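Glycosyl hydrolase family 2, TIM barrel domain protein (Parabacteroides merdae ATCC 43184, PDB 6DXU) probably hydrolyses beta-glucuronides in the human gut as a glycoside hydrolase family 2 beta-glucuronidase with a TIM-barrel catalytic domain. Local coordinates at residues D[588-593]-D[612-617]; D[328-333]-D[358-363]; D[362-367]-D[512-517]. All coordinates share one frame; numbering follows the deposited sequence.

Contact 1: D[588-593]-D[612-617]; sequences TAYWPF and KGVVER
Tyr590 gives its phenol proton to the backbone carbonyl of Lys612, with OH and O 2.6 Å apart. The C=O...OH angle is 150° and the donor lies in the carbonyl plane. With CG anti to its backbone N (chi1 -176°), the tyrosine carries its ring out to the 612-617 loop, with Lys612 O at its edge and Val614 CG1, 4.0 Å from CE1, over one face. A second carbonyl works the other way round: Phe593 O is shared by two successive amides, Val614 N at 3.0 Å and Val615 N also at 3.0 Å. Both bonds are weak, strongly bent at the hydrogen, as expected when one acceptor serves two adjacent N-H groups. Pro592 O, buried here, finds no hydrogen-bond donor and is met instead by a C-H...O contact from Gly613 CA at 3.4 Å. The peptide bond between Trp591 and Pro592 is cis; a tryptophan followed by a cis peptide at the end of the eighth barrel strand is a recurring feature of clan GH-A hydrolases, to which family 2 belongs. Lys612 uses its chain and its charge separately. Its CB presses on Pro592 CD at 3.5 Å, a close approach for two carbons, and CD lies at the edge of the Trp591 indole, whereas NZ runs on to a salt bridge with Asp518 and a hydrogen bond with Tyr489. Further along the loop, Val615 CG2 stands over the face of the Phe593 ring in a CH-pi contact, 3.6 Å from CZ. Val614 CG2 approaches the same ring obliquely, 3.9 Å from CD1. Helices 345-357 and 623-632 also pack against Phe593.

Contact 2: D[328-333]-D[358-363]; sequences RGTHRH and MGVNFI
Asn361 grips Arg328 at two points. Its OD1 accepts the backbone N of Arg328 at 2.7 Å, nearly straight at 170° although the donor is tilted 32° from the amide carbonyl plane, and its own N donates to Arg328 O at 3.0 Å. A chi1 of 66°, which sets CG between the backbone N and the carbonyl carbon, turns the amide back toward the neighbouring strand, and ND2 reaches Leu326 O. Further along, Thr330 N bonds Phe362 O at 3.0 Å, whereas Phe362 N to Arg328 O is weak at 3.4 Å. These bonds define a parallel pairing in which Gly329 lies beside Phe362 and Thr330 beside Ile363. The strands close a beta-alpha-beta unit through helix 345-357, whose C-terminal end is closed by a Schellman motif with Gly359 at positive phi. On the Phe362 face, Gly329 CA approaches ring atom CD2 to 3.9 Å. On the face of Thr330 and Ile363, Thr330 CG2 meets both methyls of Val360 from the preceding loop, and Ile363 CD1 lies against Arg332 CG, just beyond the strand; the Arg332 guanidinium bonds Glu351 and Gln370. The Asn361 side chain thus satisfies a backbone N-H of strand 323-331 just before regular pairing with 362-364 begins.

Contact 3: D[362-367]-D[512-517]; sequences FIRLGH and HVEWGG
Arg364 and Glu514 meet nearly in one plane: guanidinium and carboxylate are 20° apart, and the carboxylate oxygen lies at the edge of the guanidinium. NH1 donates to OE2 at 2.8 Å and 170°, a straight salt bridge that uses the anti lone pair of OE2, the one turned away from the other carboxylate oxygen. The arginine gets there with an extended chain whose CG is anti to the backbone N (chi1 172°). Its remaining nitrogens are held by other groups, NE by Glu388 and NH2 by Asn429, so the rotation of the guanidinium is fixed from several directions. Val513 crosses this arginine chain at about a right angle, its CG2 3.9 Å from Arg364 CD and 3.8 Å from NH1. CG1 of Val513 meets the edge of the Phe362 ring at CE2, 4.2 Å away. His367 also presents an edge to the glutamate, with His367 CE1 lying 3.6 Å from Glu514 OE2, while its ND1 bonds Glu388. Phe362, Arg364 and Val513 all point into the TIM barrel from the second and seventh strands, which do not pair with each other. Glu514 follows the seventh strand, where clan GH-A hydrolases carry their nucleophile, and the polar cluster with Glu388 and Asn429 at the C-terminal ends of the strands is consistent with the active site of a family 2 enzyme.

In the fold
The three contacts sit together in the TIM barrel, each pair of centres about 8 Å apart. Across the sheet the strands run in the order 362-364, 323-331, 587-589, 512-513, so that the first and eighth strands close the barrel beside one another. Contact 2 joins two neighbouring strands, contact 3 spans the interior from the second to the seventh, and contact 1 ties the end of the eighth to the loop leading to helix 623-632. Along the chain, contact 3 starts on strand 362-364, where contact 2 ends, and contact 1 comes last. His331 of contact 2 has its ND1 probably bonded to Tyr590 O and its NE2 beside Arg364 NH1, so one histidine touches groups of all three contacts at the probable active-site end.

Contact 1: D[588-593]-D[612-617]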
ATOM      1  N   THR D 588      22.731   4.257 -44.789  1.00 22.65           N
ATOM      2  CA  THR D 588      22.923   5.134 -43.642  1.00 22.70           C
ATOM      3  C   THR D 588      21.679   5.984 -43.443  1.00 18.94           C
ATOM      4  O   THR D 588      20.787   6.031 -44.294  1.00 24.93           O
ATOM      5  CB  THR D 588      24.118   6.084 -43.792  1.00 24.63           C
ATOM      6  OG1 THR D 588      23.736   7.160 -44.654  1.00 25.74           O
ATOM      7  CG2 THR D 588      25.354   5.374 -44.360  1.00 22.67           C
ATOM      8  N   ALA D 589      21.644   6.686 -42.310  1.00 22.15           N
ATOM      9  CA  ALA D 589      20.592   7.659 -42.052  1.00 21.78           C
ATOM     10  C   ALA D 589      21.213   8.921 -41.468  1.00 19.24           C
ATOM     11  O   ALA D 589      21.791   8.882 -40.372  1.00 21.97           O
ATOM     12  CB  ALA D 589      19.526   7.073 -41.115  1.00 21.08           C
ATOM     13  N   TYR D 590      21.092  10.030 -42.202  1.00 20.68           N
ATOM     14  CA  TYR D 590      21.514  11.338 -41.706  1.00 18.81           C
ATOM     15  C   TYR D 590      20.699  11.721 -40.466  1.00 19.78           C
ATOM     16  O   TYR D 590      19.509  11.405 -40.367  1.00 21.55           O
ATOM     17  CB  TYR D 590      21.333  12.382 -42.824  1.00 17.85           C
ATOM     18  CG  TYR D 590      21.847  13.752 -42.435  1.00 19.73           C
ATOM     19  CD1 TYR D 590      21.049  14.624 -41.691  1.00 20.31           C
ATOM     20  CD2 TYR D 590      23.133  14.164 -42.779  1.00 20.90           C
ATOM     21  CE1 TYR D 590      21.522  15.862 -41.284  1.00 19.42           C
ATOM     22  CE2 TYR D 590      23.614  15.421 -42.388  1.00 20.23           C
ATOM     23  CZ  TYR D 590      22.799  16.260 -41.635  1.00 21.80           C
ATOM     24  OH  TYR D 590      23.255  17.505 -41.213  1.00 21.88           O
ATOM     25  N   TRP D 591      21.339  12.423 -39.517  1.00 19.97           N
ATOM     26  CA  TRP D 591      20.672  12.879 -38.292  1.00 20.03           C
ATOM     27  C   TRP D 591      20.645  14.403 -38.192  1.00 19.64           C
ATOM     28  O   TRP D 591      21.710  15.022 -38.043  1.00 20.44           O
ATOM     29  CB  TRP D 591      21.353  12.318 -37.031  1.00 17.49           C
ATOM     30  CG  TRP D 591      20.726  12.877 -35.775  1.00 21.39           C
ATOM     31  CD1 TRP D 591      21.036  14.054 -35.142  1.00 23.31           C
ATOM     32  CD2 TRP D 591      19.633  12.305 -35.037  1.00 21.82           C
ATOM     33  NE1 TRP D 591      20.207  14.240 -34.045  1.00 23.44           N
ATOM     34  CE2 TRP D 591      19.347  13.175 -33.957  1.00 23.27           C
ATOM     35  CE3 TRP D 591      18.892  11.128 -35.168  1.00 22.65           C
ATOM     36  CZ2 TRP D 591      18.339  12.910 -33.034  1.00 22.70           C
ATOM     37  CZ3 TRP D 591      17.883  10.863 -34.240  1.00 20.83           C
ATOM     38  CH2 TRP D 591      17.624  11.752 -33.185  1.00 24.32           C
ATOM     39  N   PRO D 592      19.477  15.061 -38.190  1.00 18.70           N
ATOM     40  CA  PRO D 592      18.137  14.598 -38.536  1.00 19.55           C
ATOM     41  C   PRO D 592      17.690  15.269 -39.823  1.00 21.40           C
ATOM     42  O   PRO D 592      18.436  16.060 -40.417  1.00 22.56           O
ATOM     43  CB  PRO D 592      17.295  15.117 -37.384  1.00 20.41           C
ATOM     44  CG  PRO D 592      17.888  16.525 -37.196  1.00 17.95           C
ATOM     45  CD  PRO D 592      19.399  16.367 -37.502  1.00 19.42           C
ATOM     46  N   PHE D 593      16.445  15.016 -40.216  1.00 20.80           N
ATOM     47  CA  PHE D 593      15.880  15.743 -41.345  1.00 20.69           C
ATOM     48  C   PHE D 593      15.670  17.216 -41.008  1.00 23.88           C
ATOM     49  O   PHE D 593      15.988  18.103 -41.816  1.00 21.23           O
ATOM     50  CB  PHE D 593      14.561  15.101 -41.759  1.00 21.16           C
ATOM     51  CG  PHE D 593      13.938  15.725 -42.968  1.00 21.58           C
ATOM     52  CD1 PHE D 593      14.594  15.700 -44.184  1.00 20.09           C
ATOM     53  CD2 PHE D 593      12.686  16.312 -42.891  1.00 19.16           C
ATOM     54  CE1 PHE D 593      14.016  16.256 -45.312  1.00 20.97           C
ATOM     55  CE2 PHE D 593      12.099  16.862 -44.005  1.00 22.62           C
ATOM     56  CZ  PHE D 593      12.759  16.836 -45.227  1.00 22.40           C
ATOM     57  N   LYS D 612      21.359  20.396 -36.735  1.00 21.62           N
ATOM     58  CA  LYS D 612      21.913  19.535 -37.776  1.00 20.05           C
ATOM     59  C   LYS D 612      20.944  19.264 -38.916  1.00 21.04           C
ATOM     60  O   LYS D 612      21.335  18.632 -39.906  1.00 21.83           O
ATOM     61  CB  LYS D 612      22.349  18.205 -37.155  1.00 22.66           C
ATOM     62  CG  LYS D 612      23.526  18.330 -36.220  1.00 21.39           C
ATOM     63  CD  LYS D 612      23.885  16.957 -35.626  1.00 21.84           C
ATOM     64  CE  LYS D 612      25.106  17.051 -34.735  1.00 25.64           C
ATOM     65  NZ  LYS D 612      24.899  17.937 -33.564  1.00 24.41           N
ATOM     66  N   GLY D 613      19.697  19.718 -38.823  1.00 19.81           N
ATOM     67  CA  GLY D 613      18.739  19.403 -39.859  1.00 18.45           C
ATOM     68  C   GLY D 613      19.153  19.968 -41.205  1.00 21.02           C
ATOM     69  O   GLY D 613      19.960  20.888 -41.297  1.00 19.69           O
ATOM     70  N   VAL D 614      18.624  19.359 -42.270  1.00 20.00           N
ATOM     71  CA  VAL D 614      18.710  19.965 -43.592  1.00 21.36           C
ATOM     72  C   VAL D 614      17.477  20.795 -43.875  1.00 24.82           C
ATOM     73  O   VAL D 614      17.364  21.408 -44.947  1.00 22.65           O
ATOM     74  CB  VAL D 614      18.954  18.887 -44.669  1.00 21.41           C
ATOM     75  CG1 VAL D 614      20.195  18.102 -44.321  1.00 22.31           C
ATOM     76  CG2 VAL D 614      17.746  17.973 -44.833  1.00 19.67           C
ATOM     77  N   VAL D 615      16.553  20.842 -42.929  1.00 20.41           N
ATOM     78  CA  VAL D 615      15.364  21.674 -42.997  1.00 22.28           C
ATOM     79  C   VAL D 615      15.248  22.401 -41.667  1.00 20.74           C
ATOM     80  O   VAL D 615      15.560  21.829 -40.614  1.00 17.86           O
ATOM     81  CB  VAL D 615      14.118  20.812 -43.287  1.00 22.75           C
ATOM     82  CG1 VAL D 615      12.871  21.657 -43.260  1.00 21.81           C
ATOM     83  CG2 VAL D 615      14.277  20.104 -44.656  1.00 22.10           C
ATOM     84  N   GLU D 616      14.834  23.670 -41.711  1.00 21.95           N
ATOM     85  CA  GLU D 616      14.629  24.420 -40.477  1.00 18.77           C
ATOM     86  C   GLU D 616      13.367  23.935 -39.765  1.00 19.25           C
ATOM     87  O   GLU D 616      12.498  23.281 -40.350  1.00 19.69           O
ATOM     88  CB  GLU D 616      14.505  25.926 -40.763  1.00 21.01           C
ATOM     89  CG  GLU D 616      15.729  26.559 -41.481  1.00 22.06           C
ATOM     90  CD  GLU D 616      15.556  28.066 -41.668  1.00 27.28           C
ATOM     91  OE1 GLU D 616      15.339  28.760 -40.653  1.00 28.00           O
ATOM     92  OE2 GLU D 616      15.606  28.548 -42.821  1.00 27.74           O
ATOM     93  N   ARG D 617      13.256  24.308 -38.489  1.00 17.92           N
ATOM     94  CA  ARG D 617      12.190  23.804 -37.631  1.00 17.66           C
ATOM     95  C   ARG D 617      10.808  24.259 -38.086  1.00 22.09           C
ATOM     96  O   ARG D 617       9.804  23.714 -37.609  1.00 20.36           O
ATOM     97  CB  ARG D 617      12.478  24.227 -36.175  1.00 15.52           C
ATOM     98  CG  ARG D 617      11.700  23.472 -35.112  1.00 19.83           C
ATOM     99  CD  ARG D 617      12.239  23.796 -33.709  1.00 19.92           C
ATOM    100  NE  ARG D 617      11.465  23.178 -32.632  1.00 22.35           N
ATOM    101  CZ  ARG D 617      10.674  23.857 -31.802  1.00 23.98           C
ATOM    102  NH1 ARG D 617      10.547  25.184 -31.921  1.00 21.46           N
ATOM    103  NH2 ARG D 617      10.011  23.210 -30.847  1.00 20.13           N
TER

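Contact 2: D[328-333]-D[358-363]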
ATOM      1  N   ARG D 328      18.781   5.101 -48.085  1.00 19.13           N
ATOM      2  CA  ARG D 328      19.050   6.535 -48.159  1.00 18.97           C
ATOM      3  C   ARG D 328      18.212   7.174 -47.065  1.00 21.00           C
ATOM      4  O   ARG D 328      17.062   7.548 -47.289  1.00 20.89           O
ATOM      5  CB  ARG D 328      18.680   7.070 -49.527  1.00 20.71           C
ATOM      6  CG  ARG D 328      19.570   6.566 -50.647  1.00 24.84           C
ATOM      7  CD  ARG D 328      18.866   6.800 -51.989  1.00 28.69           C
ATOM      8  NE  ARG D 328      19.731   7.328 -53.039  1.00 44.63           N
ATOM      9  CZ  ARG D 328      20.860   6.777 -53.481  1.00 45.05           C
ATOM     10  NH1 ARG D 328      21.310   5.637 -52.973  1.00 44.60           N
ATOM     11  NH2 ARG D 328      21.548   7.382 -54.451  1.00 44.44           N
ATOM     12  N   GLY D 329      18.797   7.304 -45.886  1.00 20.88           N
ATOM     13  CA  GLY D 329      17.981   7.515 -44.714  1.00 22.95           C
ATOM     14  C   GLY D 329      18.062   8.876 -44.058  1.00 22.52           C
ATOM     15  O   GLY D 329      18.988   9.654 -44.299  1.00 19.46           O
ATOM     16  N   THR D 330      17.078   9.160 -43.210  1.00 18.47           N
ATOM     17  CA  THR D 330      17.114  10.328 -42.351  1.00 19.07           C
ATOM     18  C   THR D 330      16.501   9.919 -41.013  1.00 19.65           C
ATOM     19  O   THR D 330      16.248   8.734 -40.760  1.00 20.83           O
ATOM     20  CB  THR D 330      16.412  11.518 -43.025  1.00 20.81           C
ATOM     21  OG1 THR D 330      16.617  12.706 -42.249  1.00 21.16           O
ATOM     22  CG2 THR D 330      14.921  11.260 -43.187  1.00 21.72           C
ATOM     23  N   HIS D 331      16.307  10.893 -40.137  1.00 19.46           N
ATOM     24  CA  HIS D 331      15.590  10.712 -38.879  1.00 22.12           C
ATOM     25  C   HIS D 331      14.604  11.851 -38.725  1.00 23.58           C
ATOM     26  O   HIS D 331      14.704  12.881 -39.395  1.00 20.47           O
ATOM     27  CB  HIS D 331      16.486  10.743 -37.638  1.00 19.45           C
ATOM     28  CG  HIS D 331      17.520   9.666 -37.557  1.00 21.99           C
ATOM     29  ND1 HIS D 331      18.658   9.656 -38.334  1.00 21.06           N
ATOM     30  CD2 HIS D 331      17.640   8.620 -36.701  1.00 20.88           C
ATOM     31  CE1 HIS D 331      19.416   8.627 -37.986  1.00 20.66           C
ATOM     32  NE2 HIS D 331      18.822   7.984 -36.995  1.00 21.61           N
ATOM     33  N   ARG D 332      13.686  11.694 -37.777  1.00 22.51           N
ATOM     34  CA  ARG D 332      12.865  12.832 -37.406  1.00 19.54           C
ATOM     35  C   ARG D 332      12.486  12.718 -35.937  1.00 22.34           C
ATOM     36  O   ARG D 332      12.381  11.617 -35.388  1.00 18.69           O
ATOM     37  CB  ARG D 332      11.614  12.945 -38.293  1.00 20.91           C
ATOM     38  CG  ARG D 332      10.493  11.982 -37.940  1.00 22.44           C
ATOM     39  CD  ARG D 332       9.267  12.164 -38.836  1.00 20.84           C
ATOM     40  NE  ARG D 332       8.617  13.479 -38.691  1.00 21.96           N
ATOM     41  CZ  ARG D 332       7.672  13.771 -37.793  1.00 20.70           C
ATOM     42  NH1 ARG D 332       7.251  12.857 -36.917  1.00 19.39           N
ATOM     43  NH2 ARG D 332       7.130  14.986 -37.775  1.00 21.42           N
ATOM     44  N   HIS D 333      12.342  13.873 -35.302  1.00 17.40           N
ATOM     45  CA  HIS D 333      11.674  14.002 -34.017  1.00 20.80           C
ATOM     46  C   HIS D 333      10.270  14.561 -34.234  1.00 20.79           C
ATOM     47  O   HIS D 333      10.004  15.270 -35.216  1.00 20.59           O
ATOM     48  CB  HIS D 333      12.466  14.919 -33.076  1.00 18.43           C
ATOM     49  CG  HIS D 333      13.462  14.196 -32.222  1.00 24.16           C
ATOM     50  ND1 HIS D 333      13.091  13.272 -31.266  1.00 20.59           N
ATOM     51  CD2 HIS D 333      14.813  14.270 -32.170  1.00 21.66           C
ATOM     52  CE1 HIS D 333      14.173  12.809 -30.664  1.00 23.37           C
ATOM     53  NE2 HIS D 333      15.231  13.398 -31.194  1.00 20.27           N
ATOM     54  N   MET D 358      12.948  14.632 -51.362  1.00 20.82           N
ATOM     55  CA  MET D 358      14.394  14.714 -51.246  1.00 20.66           C
ATOM     56  C   MET D 358      15.084  13.425 -51.652  1.00 20.46           C
ATOM     57  O   MET D 358      16.318  13.401 -51.729  1.00 19.81           O
ATOM     58  CB  MET D 358      14.800  15.079 -49.810  1.00 22.30           C
ATOM     59  CG  MET D 358      16.198  15.678 -49.673  1.00 20.12           C
ATOM     60  SD  MET D 358      16.659  16.078 -47.964  1.00 22.95           S
ATOM     61  CE  MET D 358      16.842  14.443 -47.218  1.00 18.76           C
ATOM     62  N   GLY D 359      14.325  12.359 -51.899  1.00 23.04           N
ATOM     63  CA  GLY D 359      14.885  11.067 -52.249  1.00 24.85           C
ATOM     64  C   GLY D 359      15.025  10.083 -51.108  1.00 24.20           C
ATOM     65  O   GLY D 359      15.603   9.007 -51.313  1.00 23.97           O
ATOM     66  N   VAL D 360      14.517  10.412 -49.913  1.00 22.48           N
ATOM     67  CA  VAL D 360      14.622   9.497 -48.780  1.00 18.79           C
ATOM     68  C   VAL D 360      13.889   8.198 -49.088  1.00 19.14           C
ATOM     69  O   VAL D 360      12.759   8.206 -49.594  1.00 19.49           O
ATOM     70  CB  VAL D 360      14.052  10.174 -47.519  1.00 20.19           C
ATOM     71  CG1 VAL D 360      13.907   9.173 -46.351  1.00 20.59           C
ATOM     72  CG2 VAL D 360      14.921  11.366 -47.119  1.00 18.06           C
ATOM     73  N   ASN D 361      14.515   7.063 -48.758  1.00 19.16           N
ATOM     74  CA  ASN D 361      13.802   5.785 -48.796  1.00 21.86           C
ATOM     75  C   ASN D 361      13.859   5.036 -47.467  1.00 20.63           C
ATOM     76  O   ASN D 361      13.420   3.875 -47.400  1.00 18.65           O
ATOM     77  CB  ASN D 361      14.307   4.880 -49.939  1.00 22.42           C
ATOM     78  CG  ASN D 361      15.754   4.405 -49.748  1.00 24.11           C
ATOM     79  OD1 ASN D 361      16.284   4.377 -48.638  1.00 22.51           O
ATOM     80  ND2 ASN D 361      16.402   4.036 -50.855  1.00 22.92           N
ATOM     81  N   PHE D 362      14.388   5.656 -46.414  1.00 19.97           N
ATOM     82  CA  PHE D 362      14.555   4.985 -45.131  1.00 19.35           C
ATOM     83  C   PHE D 362      14.522   6.034 -44.033  1.00 21.08           C
ATOM     84  O   PHE D 362      15.075   7.125 -44.196  1.00 19.28           O
ATOM     85  CB  PHE D 362      15.876   4.205 -45.081  1.00 21.03           C
ATOM     86  CG  PHE D 362      16.203   3.628 -43.729  1.00 21.13           C
ATOM     87  CD1 PHE D 362      15.367   2.698 -43.126  1.00 21.94           C
ATOM     88  CD2 PHE D 362      17.359   4.010 -43.072  1.00 21.70           C
ATOM     89  CE1 PHE D 362      15.686   2.174 -41.866  1.00 23.41           C
ATOM     90  CE2 PHE D 362      17.684   3.507 -41.833  1.00 19.54           C
ATOM     91  CZ  PHE D 362      16.844   2.581 -41.222  1.00 21.95           C
ATOM     92  N   ILE D 363      13.886   5.712 -42.909  1.00 21.48           N
ATOM     93  CA  ILE D 363      13.867   6.643 -41.789  1.00 19.12           C
ATOM     94  C   ILE D 363      13.947   5.855 -40.489  1.00 22.01           C
ATOM     95  O   ILE D 363      13.317   4.801 -40.338  1.00 19.27           O
ATOM     96  CB  ILE D 363      12.622   7.566 -41.824  1.00 19.47           C
ATOM     97  CG1 ILE D 363      12.741   8.682 -40.772  1.00 20.12           C
ATOM     98  CG2 ILE D 363      11.324   6.763 -41.648  1.00 18.11           C
ATOM     99  CD1 ILE D 363      11.672   9.773 -40.898  1.00 20.67           C
TER

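Contact 3: D[362-367]-D[512-517]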
ATOM      1  N   PHE D 362      14.388   5.656 -46.414  1.00 19.97           N
ATOM      2  CA  PHE D 362      14.555   4.985 -45.131  1.00 19.35           C
ATOM      3  C   PHE D 362      14.522   6.034 -44.033  1.00 21.08           C
ATOM      4  O   PHE D 362      15.075   7.125 -44.196  1.00 19.28           O
ATOM      5  CB  PHE D 362      15.876   4.205 -45.081  1.00 21.03           C
ATOM      6  CG  PHE D 362      16.203   3.628 -43.729  1.00 21.13           C
ATOM      7  CD1 PHE D 362      15.367   2.698 -43.126  1.00 21.94           C
ATOM      8  CD2 PHE D 362      17.359   4.010 -43.072  1.00 21.70           C
ATOM      9  CE1 PHE D 362      15.686   2.174 -41.866  1.00 23.41           C
ATOM     10  CE2 PHE D 362      17.684   3.507 -41.833  1.00 19.54           C
ATOM     11  CZ  PHE D 362      16.844   2.581 -41.222  1.00 21.95           C
ATOM     12  N   ILE D 363      13.886   5.712 -42.909  1.00 21.48           N
ATOM     13  CA  ILE D 363      13.867   6.643 -41.789  1.00 19.12           C
ATOM     14  C   ILE D 363      13.947   5.855 -40.489  1.00 22.01           C
ATOM     15  O   ILE D 363      13.317   4.801 -40.338  1.00 19.27           O
ATOM     16  CB  ILE D 363      12.622   7.566 -41.824  1.00 19.47           C
ATOM     17  CG1 ILE D 363      12.741   8.682 -40.772  1.00 20.12           C
ATOM     18  CG2 ILE D 363      11.324   6.763 -41.648  1.00 18.11           C
ATOM     19  CD1 ILE D 363      11.672   9.773 -40.898  1.00 20.67           C
ATOM     20  N   ARG D 364      14.742   6.362 -39.566  1.00 16.72           N
ATOM     21  CA  ARG D 364      14.708   5.930 -38.174  1.00 16.31           C
ATOM     22  C   ARG D 364      13.940   6.996 -37.405  1.00 19.38           C
ATOM     23  O   ARG D 364      14.305   8.174 -37.448  1.00 18.46           O
ATOM     24  CB  ARG D 364      16.126   5.742 -37.641  1.00 15.97           C
ATOM     25  CG  ARG D 364      16.241   5.464 -36.125  1.00 18.76           C
ATOM     26  CD  ARG D 364      17.678   5.118 -35.770  1.00 20.01           C
ATOM     27  NE  ARG D 364      17.908   5.081 -34.327  1.00 18.94           N
ATOM     28  CZ  ARG D 364      18.758   5.861 -33.666  1.00 23.59           C
ATOM     29  NH1 ARG D 364      19.477   6.782 -34.300  1.00 21.37           N
ATOM     30  NH2 ARG D 364      18.886   5.715 -32.351  1.00 24.22           N
ATOM     31  N   LEU D 365      12.855   6.594 -36.740  1.00 18.53           N
ATOM     32  CA  LEU D 365      11.870   7.555 -36.228  1.00 21.26           C
ATOM     33  C   LEU D 365      12.300   8.130 -34.873  1.00 21.09           C
ATOM     34  O   LEU D 365      11.580   8.075 -33.877  1.00 19.71           O
ATOM     35  CB  LEU D 365      10.494   6.902 -36.154  1.00 15.66           C
ATOM     36  CG  LEU D 365       9.899   6.579 -37.529  1.00 18.04           C
ATOM     37  CD1 LEU D 365       8.583   5.819 -37.412  1.00 19.36           C
ATOM     38  CD2 LEU D 365       9.677   7.873 -38.313  1.00 20.38           C
ATOM     39  N   GLY D 366      13.488   8.736 -34.866  1.00 17.98           N
ATOM     40  CA  GLY D 366      13.991   9.285 -33.625  1.00 21.08           C
ATOM     41  C   GLY D 366      14.185   8.170 -32.627  1.00 22.39           C
ATOM     42  O   GLY D 366      14.572   7.051 -32.981  1.00 23.40           O
ATOM     43  N   HIS D 367      13.886   8.455 -31.363  1.00 19.38           N
ATOM     44  CA  HIS D 367      14.147   7.500 -30.297  1.00 18.93           C
ATOM     45  C   HIS D 367      12.869   6.924 -29.693  1.00 21.98           C
ATOM     46  O   HIS D 367      12.889   6.463 -28.544  1.00 21.40           O
ATOM     47  CB  HIS D 367      15.002   8.161 -29.213  1.00 21.22           C
ATOM     48  CG  HIS D 367      16.298   8.702 -29.732  1.00 23.93           C
ATOM     49  ND1 HIS D 367      17.170   7.945 -30.485  1.00 27.52           N
ATOM     50  CD2 HIS D 367      16.847   9.938 -29.653  1.00 24.64           C
ATOM     51  CE1 HIS D 367      18.215   8.681 -30.822  1.00 25.41           C
ATOM     52  NE2 HIS D 367      18.046   9.894 -30.327  1.00 24.00           N
ATOM     53  N   HIS D 512      24.430   2.121 -40.641  1.00 20.59           N
ATOM     54  CA  HIS D 512      24.991   3.313 -40.009  1.00 22.73           C
ATOM     55  C   HIS D 512      23.878   4.340 -39.793  1.00 22.24           C
ATOM     56  O   HIS D 512      23.422   4.968 -40.745  1.00 23.10           O
ATOM     57  CB  HIS D 512      26.108   3.870 -40.890  1.00 25.53           C
ATOM     58  CG  HIS D 512      26.657   5.189 -40.440  1.00 25.60           C
ATOM     59  ND1 HIS D 512      27.461   5.967 -41.247  1.00 24.23           N
ATOM     60  CD2 HIS D 512      26.539   5.858 -39.267  1.00 25.51           C
ATOM     61  CE1 HIS D 512      27.803   7.064 -40.595  1.00 23.71           C
ATOM     62  NE2 HIS D 512      27.265   7.018 -39.385  1.00 23.11           N
ATOM     63  N   VAL D 513      23.430   4.533 -38.556  1.00 23.23           N
ATOM     64  CA  VAL D 513      22.439   5.575 -38.292  1.00 22.67           C
ATOM     65  C   VAL D 513      23.065   6.686 -37.451  1.00 21.52           C
ATOM     66  O   VAL D 513      23.706   6.423 -36.428  1.00 21.28           O
ATOM     67  CB  VAL D 513      21.154   5.030 -37.643  1.00 22.86           C
ATOM     68  CG1 VAL D 513      20.361   4.205 -38.673  1.00 22.98           C
ATOM     69  CG2 VAL D 513      21.451   4.239 -36.385  1.00 21.75           C
ATOM     70  N   GLU D 514      22.855   7.929 -37.906  1.00 22.20           N
ATOM     71  CA  GLU D 514      23.296   9.208 -37.344  1.00 20.83           C
ATOM     72  C   GLU D 514      24.648   9.610 -37.900  1.00 21.21           C
ATOM     73  O   GLU D 514      25.667   8.960 -37.651  1.00 19.60           O
ATOM     74  CB  GLU D 514      23.334   9.227 -35.804  1.00 17.30           C
ATOM     75  CG  GLU D 514      21.979   8.912 -35.165  1.00 20.45           C
ATOM     76  CD  GLU D 514      21.926   9.242 -33.683  1.00 23.21           C
ATOM     77  OE1 GLU D 514      22.719  10.101 -33.234  1.00 25.93           O
ATOM     78  OE2 GLU D 514      21.083   8.646 -32.978  1.00 21.47           O
ATOM     79  N   TRP D 515      24.639  10.695 -38.665  1.00 24.18           N
ATOM     80  CA  TRP D 515      25.833  11.402 -39.099  1.00 20.96           C
ATOM     81  C   TRP D 515      25.369  12.775 -39.546  1.00 21.01           C
ATOM     82  O   TRP D 515      24.167  13.017 -39.701  1.00 20.45           O
ATOM     83  CB  TRP D 515      26.583  10.658 -40.216  1.00 21.00           C
ATOM     84  CG  TRP D 515      25.788  10.381 -41.494  1.00 21.27           C
ATOM     85  CD1 TRP D 515      24.967   9.307 -41.733  1.00 18.86           C
ATOM     86  CD2 TRP D 515      25.752  11.186 -42.694  1.00 18.83           C
ATOM     87  NE1 TRP D 515      24.430   9.393 -43.005  1.00 18.71           N
ATOM     88  CE2 TRP D 515      24.901  10.531 -43.613  1.00 19.85           C
ATOM     89  CE3 TRP D 515      26.372  12.383 -43.079  1.00 24.69           C
ATOM     90  CZ2 TRP D 515      24.632  11.047 -44.890  1.00 22.94           C
ATOM     91  CZ3 TRP D 515      26.107  12.896 -44.348  1.00 22.19           C
ATOM     92  CH2 TRP D 515      25.246  12.225 -45.240  1.00 22.26           C
ATOM     93  N   GLY D 516      26.331  13.672 -39.752  1.00 19.12           N
ATOM     94  CA  GLY D 516      26.012  15.012 -40.225  1.00 20.05           C
ATOM     95  C   GLY D 516      26.775  16.114 -39.520  1.00 21.38           C
ATOM     96  O   GLY D 516      27.895  15.890 -39.044  1.00 20.74           O
ATOM     97  N   GLY D 517      26.174  17.302 -39.440  1.00 22.81           N
ATOM     98  CA  GLY D 517      26.779  18.429 -38.743  1.00 21.76           C
ATOM     99  C   GLY D 517      25.779  19.558 -38.608  1.00 21.36           C
ATOM    100  O   GLY D 517      24.802  19.637 -39.354  1.00 21.40           O
TER